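Local coordinates for Rod shape determining protein RodA (Thermus thermophilus, PDB 6BAR) that probably acts as an integral-membrane peptidoglycan polymerase, joining lipid-linked disaccharide-peptide units into glycan strands during cell wall elongation, at residues L18-I22 with L276-L280; L39-Q43 with F332-G336. All coordinates share one frame; numbering follows the deposited sequence.

Following the chain from the N terminus, helix 13-30 supplies the first half of contact 1 (18-22) and the next helix, 39-56, the first half of contact 2 (39-43). Their partners come much later and in the same order: 276-280 on helix 266-288, then 332-336 in the loop before helix 336-354. Contact 1 thus closes a loop of 253 residues and contact 2 one of 288; because the segments alternate along the chain, the two closures cross. Contact 1 binds two antiparallel helices, contact 2 a helix to a loop. Although their centres lie about 18 Å apart, they touch where Tyr277 OH packs against Phe332 CB.

Contact 1. Residues L18-I22 with L276-L280; sequences LVAAI and LYGLL
The hydroxyl OH of Tyr277 is hydrogen-bonded to the carbonyl oxygen of Pro330 and, on the way there, carries its ring across Ile22, whose CG2 lies 3.6 Å from CZ of Tyr277. The second branch of Ile22 reaches the same ring from above: CD1 stands 3.9 Å from the centroid of the Tyr277 ring and 9° off its normal, a CH-pi contact over the face. CG1 of Ile22 is anti to the carbonyl carbon (chi1 -57°) and the chain runs on extended, which carries CD1 over the ring. Roughly at right angles to the ring contact, Ile22 slides past Leu276, with CG1 of Ile22 3.8 Å from CB of Leu276. Ala21 CB adds a looser touch on CD1 of Leu276, at 4.2 Å. One turn back, Val19 CG2 meets Leu280 CD1 at 3.7 Å, and Leu18 CD1 approaches Leu279 CB at 4.0 Å. A phenylalanine in place of Tyr277 would probably keep the face under Ile22 but leave the Pro330 carbonyl without its hydroxyl donor. The segment axes run nearly antiparallel, at 158° with a closest approach of 10.0 Å, in a membrane protein whose helix 266-288 is predicted to span the bilayer. Across the interface the contacts are van der Waals and CH-pi, so the two helices are joined by apolar fit, while the tyrosine hydroxyl ties one of them to the neighbouring loop.

Contact 2. Residues L39-Q43 with F332-G336; sequences LLYRQ and FSYGG
At the loop that leads into helix 336-354, Tyr334 and Ser333 meet the N-terminal part of helix 39-56 through Leu39 and Gln43. The Tyr334 side chain crosses that of Leu39 at about a right angle, so that CD1 of Leu39 touches the phenol end, 3.9 Å from CZ of Tyr334. Beside it, CE1 of Tyr334 lies 3.6 Å from the backbone O of Leu39. Past the hydroxyl and close to the ring plane lies the aliphatic part of Arg42, its CD 3.9 Å from OH of Tyr334. The guanidinium lies beyond the hydroxyl end, not over the ring, so Arg42 does not stack. Gly335 is the N-cap of helix 336-354, and its backbone angles, with phi at 147°, would drive a CB into the carbonyl oxygen of Tyr334. Gln43 reaches into this turn with CG anti to its backbone N and an extended chain beyond, bringing the amide to the Ser333 carbonyl: NE2 donates to O of Ser333 at 3.3 Å, a weak bond at 136°. The same NE2 sits 3.3 Å from N of Gly335, but both are donors and do not bond. Leu30 of helix 13-30 and loop residues Phe256 and Val257 also pack against Tyr334.

Contact 1. Residues L18-I22 with L276-L280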
ATOM      1  N   LEU A  18     -13.631  -4.874   7.730  1.00 96.62           N
ATOM      2  CA  LEU A  18     -12.251  -5.197   8.094  1.00101.65           C
ATOM      3  C   LEU A  18     -11.380  -3.941   8.141  1.00100.30           C
ATOM      4  O   LEU A  18     -10.629  -3.717   9.107  1.00 96.67           O
ATOM      5  CB  LEU A  18     -11.679  -6.221   7.111  1.00100.11           C
ATOM      6  CG  LEU A  18     -12.330  -7.610   7.061  1.00 94.24           C
ATOM      7  CD1 LEU A  18     -11.558  -8.556   6.141  1.00104.02           C
ATOM      8  CD2 LEU A  18     -12.470  -8.215   8.448  1.00 94.31           C
ATOM      9  N   VAL A  19     -11.460  -3.112   7.095  1.00 86.41           N
ATOM     10  CA  VAL A  19     -10.698  -1.864   7.084  1.00 69.35           C
ATOM     11  C   VAL A  19     -11.092  -0.996   8.273  1.00 87.12           C
ATOM     12  O   VAL A  19     -10.229  -0.459   8.980  1.00100.20           O
ATOM     13  CB  VAL A  19     -10.890  -1.123   5.749  1.00 86.35           C
ATOM     14  CG1 VAL A  19     -10.280   0.275   5.818  1.00 89.53           C
ATOM     15  CG2 VAL A  19     -10.263  -1.913   4.620  1.00101.47           C
ATOM     16  N   ALA A  20     -12.399  -0.871   8.531  1.00 94.16           N
ATOM     17  CA  ALA A  20     -12.859  -0.039   9.643  1.00102.35           C
ATOM     18  C   ALA A  20     -12.381  -0.574  10.991  1.00101.27           C
ATOM     19  O   ALA A  20     -12.079   0.207  11.902  1.00100.53           O
ATOM     20  CB  ALA A  20     -14.385   0.073   9.622  1.00 98.27           C
ATOM     21  N   ALA A  21     -12.278  -1.897  11.131  1.00 93.74           N
ATOM     22  CA  ALA A  21     -11.862  -2.488  12.401  1.00 89.27           C
ATOM     23  C   ALA A  21     -10.377  -2.256  12.660  1.00102.01           C
ATOM     24  O   ALA A  21      -9.973  -1.884  13.775  1.00 83.06           O
ATOM     25  CB  ALA A  21     -12.182  -3.983  12.399  1.00 74.08           C
ATOM     26  N   ILE A  22      -9.547  -2.462  11.634  1.00108.15           N
ATOM     27  CA  ILE A  22      -8.123  -2.170  11.788  1.00 89.29           C
ATOM     28  C   ILE A  22      -7.908  -0.683  12.071  1.00 89.63           C
ATOM     29  O   ILE A  22      -7.099  -0.314  12.932  1.00 80.80           O
ATOM     30  CB  ILE A  22      -7.344  -2.654  10.550  1.00 92.43           C
ATOM     31  CG1 ILE A  22      -7.601  -4.151  10.343  1.00 93.79           C
ATOM     32  CG2 ILE A  22      -5.850  -2.396  10.706  1.00 81.59           C
ATOM     33  CD1 ILE A  22      -6.750  -4.802   9.273  1.00 97.20           C
ATOM     34  N   LEU A 276      -6.625  -9.888  12.051  1.00 90.72           N
ATOM     35  CA  LEU A 276      -7.335  -8.889  11.258  1.00 96.45           C
ATOM     36  C   LEU A 276      -6.640  -8.662   9.920  1.00 96.72           C
ATOM     37  O   LEU A 276      -7.296  -8.558   8.875  1.00 99.65           O
ATOM     38  CB  LEU A 276      -7.451  -7.580  12.038  1.00 86.63           C
ATOM     39  CG  LEU A 276      -8.608  -7.458  13.028  1.00 90.89           C
ATOM     40  CD1 LEU A 276      -8.698  -6.034  13.552  1.00 88.78           C
ATOM     41  CD2 LEU A 276      -9.924  -7.879  12.385  1.00 84.33           C
ATOM     42  N   TYR A 277      -5.308  -8.615   9.928  1.00 93.52           N
ATOM     43  CA  TYR A 277      -4.579  -8.456   8.672  1.00 89.24           C
ATOM     44  C   TYR A 277      -4.675  -9.702   7.802  1.00 86.17           C
ATOM     45  O   TYR A 277      -4.724  -9.596   6.570  1.00 84.85           O
ATOM     46  CB  TYR A 277      -3.125  -8.094   8.950  1.00 91.80           C
ATOM     47  CG  TYR A 277      -2.977  -6.626   9.218  1.00 99.29           C
ATOM     48  CD1 TYR A 277      -3.025  -5.709   8.179  1.00 96.52           C
ATOM     49  CD2 TYR A 277      -2.836  -6.150  10.511  1.00101.20           C
ATOM     50  CE1 TYR A 277      -2.910  -4.362   8.419  1.00 97.40           C
ATOM     51  CE2 TYR A 277      -2.721  -4.805  10.760  1.00 93.14           C
ATOM     52  CZ  TYR A 277      -2.758  -3.916   9.713  1.00 94.28           C
ATOM     53  OH  TYR A 277      -2.641  -2.572   9.963  1.00117.25           O
ATOM     54  N   GLY A 278      -4.704 -10.888   8.418  1.00 73.40           N
ATOM     55  CA  GLY A 278      -4.864 -12.111   7.648  1.00 82.12           C
ATOM     56  C   GLY A 278      -6.219 -12.192   6.975  1.00 97.96           C
ATOM     57  O   GLY A 278      -6.323 -12.573   5.807  1.00 77.26           O
ATOM     58  N   LEU A 279      -7.274 -11.810   7.697  1.00101.48           N
ATOM     59  CA  LEU A 279      -8.607 -11.761   7.106  1.00 85.25           C
ATOM     60  C   LEU A 279      -8.691 -10.709   6.010  1.00102.09           C
ATOM     61  O   LEU A 279      -9.382 -10.912   5.003  1.00120.52           O
ATOM     62  CB  LEU A 279      -9.656 -11.483   8.175  1.00 88.95           C
ATOM     63  CG  LEU A 279      -9.775 -12.551   9.253  1.00 90.42           C
ATOM     64  CD1 LEU A 279     -11.025 -12.329  10.091  1.00100.99           C
ATOM     65  CD2 LEU A 279      -9.781 -13.926   8.620  1.00 97.40           C
ATOM     66  N   LEU A 280      -8.007  -9.574   6.184  1.00103.64           N
ATOM     67  CA  LEU A 280      -8.025  -8.553   5.140  1.00 99.42           C
ATOM     68  C   LEU A 280      -7.335  -9.047   3.869  1.00 97.34           C
ATOM     69  O   LEU A 280      -7.861  -8.879   2.760  1.00107.07           O
ATOM     70  CB  LEU A 280      -7.380  -7.267   5.650  1.00 90.26           C
ATOM     71  CG  LEU A 280      -7.386  -6.106   4.660  1.00 76.46           C
ATOM     72  CD1 LEU A 280      -8.149  -4.897   5.203  1.00 76.26           C
ATOM     73  CD2 LEU A 280      -5.956  -5.733   4.309  1.00 93.34           C
TER

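Contact 2. Residues L39-Q43 with F332-G336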
ATOM      1  N   LEU A  39      -1.301  15.571  18.464  1.00118.12           N
ATOM      2  CA  LEU A  39      -0.863  14.524  17.553  1.00112.70           C
ATOM      3  C   LEU A  39      -1.984  13.570  17.157  1.00109.84           C
ATOM      4  O   LEU A  39      -1.823  12.831  16.184  1.00 99.63           O
ATOM      5  CB  LEU A  39       0.292  13.728  18.176  1.00102.75           C
ATOM      6  CG  LEU A  39       1.316  13.100  17.222  1.00 93.55           C
ATOM      7  CD1 LEU A  39       2.063  14.172  16.434  1.00 82.33           C
ATOM      8  CD2 LEU A  39       2.297  12.207  17.974  1.00 94.03           C
ATOM      9  N   LEU A  40      -3.109  13.560  17.882  1.00125.14           N
ATOM     10  CA  LEU A  40      -4.281  12.785  17.479  1.00114.24           C
ATOM     11  C   LEU A  40      -5.187  13.538  16.516  1.00109.80           C
ATOM     12  O   LEU A  40      -5.996  12.907  15.829  1.00102.99           O
ATOM     13  CB  LEU A  40      -5.111  12.368  18.703  1.00107.01           C
ATOM     14  CG  LEU A  40      -4.556  11.300  19.650  1.00111.26           C
ATOM     15  CD1 LEU A  40      -5.445  11.138  20.882  1.00114.07           C
ATOM     16  CD2 LEU A  40      -4.393   9.967  18.938  1.00 97.77           C
ATOM     17  N   TYR A  41      -5.076  14.869  16.458  1.00114.37           N
ATOM     18  CA  TYR A  41      -5.911  15.668  15.565  1.00 95.52           C
ATOM     19  C   TYR A  41      -5.459  15.546  14.119  1.00 93.21           C
ATOM     20  O   TYR A  41      -6.295  15.431  13.217  1.00106.15           O
ATOM     21  CB  TYR A  41      -5.885  17.130  16.002  1.00 97.99           C
ATOM     22  CG  TYR A  41      -6.772  18.075  15.211  1.00105.09           C
ATOM     23  CD1 TYR A  41      -8.128  18.198  15.505  1.00124.76           C
ATOM     24  CD2 TYR A  41      -6.243  18.879  14.205  1.00105.53           C
ATOM     25  CE1 TYR A  41      -8.941  19.078  14.802  1.00137.18           C
ATOM     26  CE2 TYR A  41      -7.046  19.765  13.498  1.00121.35           C
ATOM     27  CZ  TYR A  41      -8.395  19.858  13.799  1.00145.52           C
ATOM     28  OH  TYR A  41      -9.202  20.733  13.100  1.00156.60           O
ATOM     29  N   ARG A  42      -4.146  15.587  13.880  1.00100.83           N
ATOM     30  CA  ARG A  42      -3.639  15.469  12.516  1.00 93.74           C
ATOM     31  C   ARG A  42      -4.101  14.174  11.869  1.00 94.05           C
ATOM     32  O   ARG A  42      -4.556  14.175  10.720  1.00104.94           O
ATOM     33  CB  ARG A  42      -2.114  15.554  12.512  1.00105.03           C
ATOM     34  CG  ARG A  42      -1.569  16.865  13.047  1.00110.66           C
ATOM     35  CD  ARG A  42      -0.284  16.641  13.823  1.00121.20           C
ATOM     36  NE  ARG A  42       0.340  17.890  14.252  1.00102.39           N
ATOM     37  CZ  ARG A  42       1.380  18.446  13.644  1.00 95.87           C
ATOM     38  NH1 ARG A  42       1.916  17.867  12.577  1.00 99.99           N
ATOM     39  NH2 ARG A  42       1.885  19.580  14.104  1.00104.30           N
ATOM     40  N   GLN A  43      -4.031  13.059  12.600  1.00 90.19           N
ATOM     41  CA  GLN A  43      -4.470  11.806  12.004  1.00 91.47           C
ATOM     42  C   GLN A  43      -5.984  11.695  11.931  1.00 91.34           C
ATOM     43  O   GLN A  43      -6.503  11.024  11.037  1.00 93.73           O
ATOM     44  CB  GLN A  43      -3.916  10.603  12.758  1.00 81.36           C
ATOM     45  CG  GLN A  43      -3.977   9.370  11.887  1.00 89.26           C
ATOM     46  CD  GLN A  43      -3.374   8.157  12.520  1.00 85.73           C
ATOM     47  OE1 GLN A  43      -3.770   7.753  13.609  1.00 94.90           O
ATOM     48  NE2 GLN A  43      -2.411   7.551  11.837  1.00 89.63           N
ATOM     49  N   PHE A 332      -2.924   1.330  10.487  1.00 94.96           N
ATOM     50  CA  PHE A 332      -2.700   1.174  11.920  1.00 85.25           C
ATOM     51  C   PHE A 332      -1.645   2.119  12.474  1.00101.51           C
ATOM     52  O   PHE A 332      -1.882   2.789  13.485  1.00111.28           O
ATOM     53  CB  PHE A 332      -2.301  -0.276  12.232  1.00 84.89           C
ATOM     54  CG  PHE A 332      -2.221  -0.579  13.701  1.00108.77           C
ATOM     55  CD1 PHE A 332      -3.373  -0.830  14.428  1.00102.29           C
ATOM     56  CD2 PHE A 332      -0.995  -0.615  14.358  1.00108.53           C
ATOM     57  CE1 PHE A 332      -3.309  -1.106  15.780  1.00103.43           C
ATOM     58  CE2 PHE A 332      -0.921  -0.895  15.711  1.00 96.44           C
ATOM     59  CZ  PHE A 332      -2.081  -1.141  16.424  1.00105.43           C
ATOM     60  N   SER A 333      -0.471   2.180  11.855  1.00 98.25           N
ATOM     61  CA  SER A 333       0.591   3.024  12.377  1.00 98.87           C
ATOM     62  C   SER A 333       0.290   4.497  12.112  1.00101.11           C
ATOM     63  O   SER A 333      -0.554   4.850  11.280  1.00110.54           O
ATOM     64  CB  SER A 333       1.936   2.639  11.759  1.00101.64           C
ATOM     65  OG  SER A 333       2.993   3.392  12.330  1.00123.70           O
ATOM     66  N   TYR A 334       1.000   5.360  12.836  1.00 91.15           N
ATOM     67  CA  TYR A 334       0.791   6.799  12.727  1.00 91.75           C
ATOM     68  C   TYR A 334       1.336   7.330  11.407  1.00 92.05           C
ATOM     69  O   TYR A 334       2.406   6.920  10.949  1.00 97.55           O
ATOM     70  CB  TYR A 334       1.462   7.530  13.894  1.00104.00           C
ATOM     71  CG  TYR A 334       1.443   9.030  13.734  1.00 96.37           C
ATOM     72  CD1 TYR A 334       0.299   9.762  14.026  1.00103.54           C
ATOM     73  CD2 TYR A 334       2.557   9.711  13.268  1.00 87.66           C
ATOM     74  CE1 TYR A 334       0.267  11.133  13.869  1.00 93.54           C
ATOM     75  CE2 TYR A 334       2.535  11.081  13.104  1.00 92.96           C
ATOM     76  CZ  TYR A 334       1.387  11.787  13.409  1.00 95.18           C
ATOM     77  OH  TYR A 334       1.361  13.153  13.252  1.00100.74           O
ATOM     78  N   GLY A 335       0.596   8.260  10.801  1.00103.32           N
ATOM     79  CA  GLY A 335       0.961   8.800   9.504  1.00102.83           C
ATOM     80  C   GLY A 335      -0.236   9.171   8.653  1.00 98.82           C
ATOM     81  O   GLY A 335      -0.981   8.296   8.198  1.00101.30           O
ATOM     82  N   GLY A 336      -0.424  10.471   8.424  1.00 97.88           N
ATOM     83  CA  GLY A 336      -1.620  10.922   7.727  1.00109.34           C
ATOM     84  C   GLY A 336      -1.625  10.565   6.253  1.00 80.26           C
ATOM     85  O   GLY A 336      -2.662  10.188   5.697  1.00 83.29           O
TER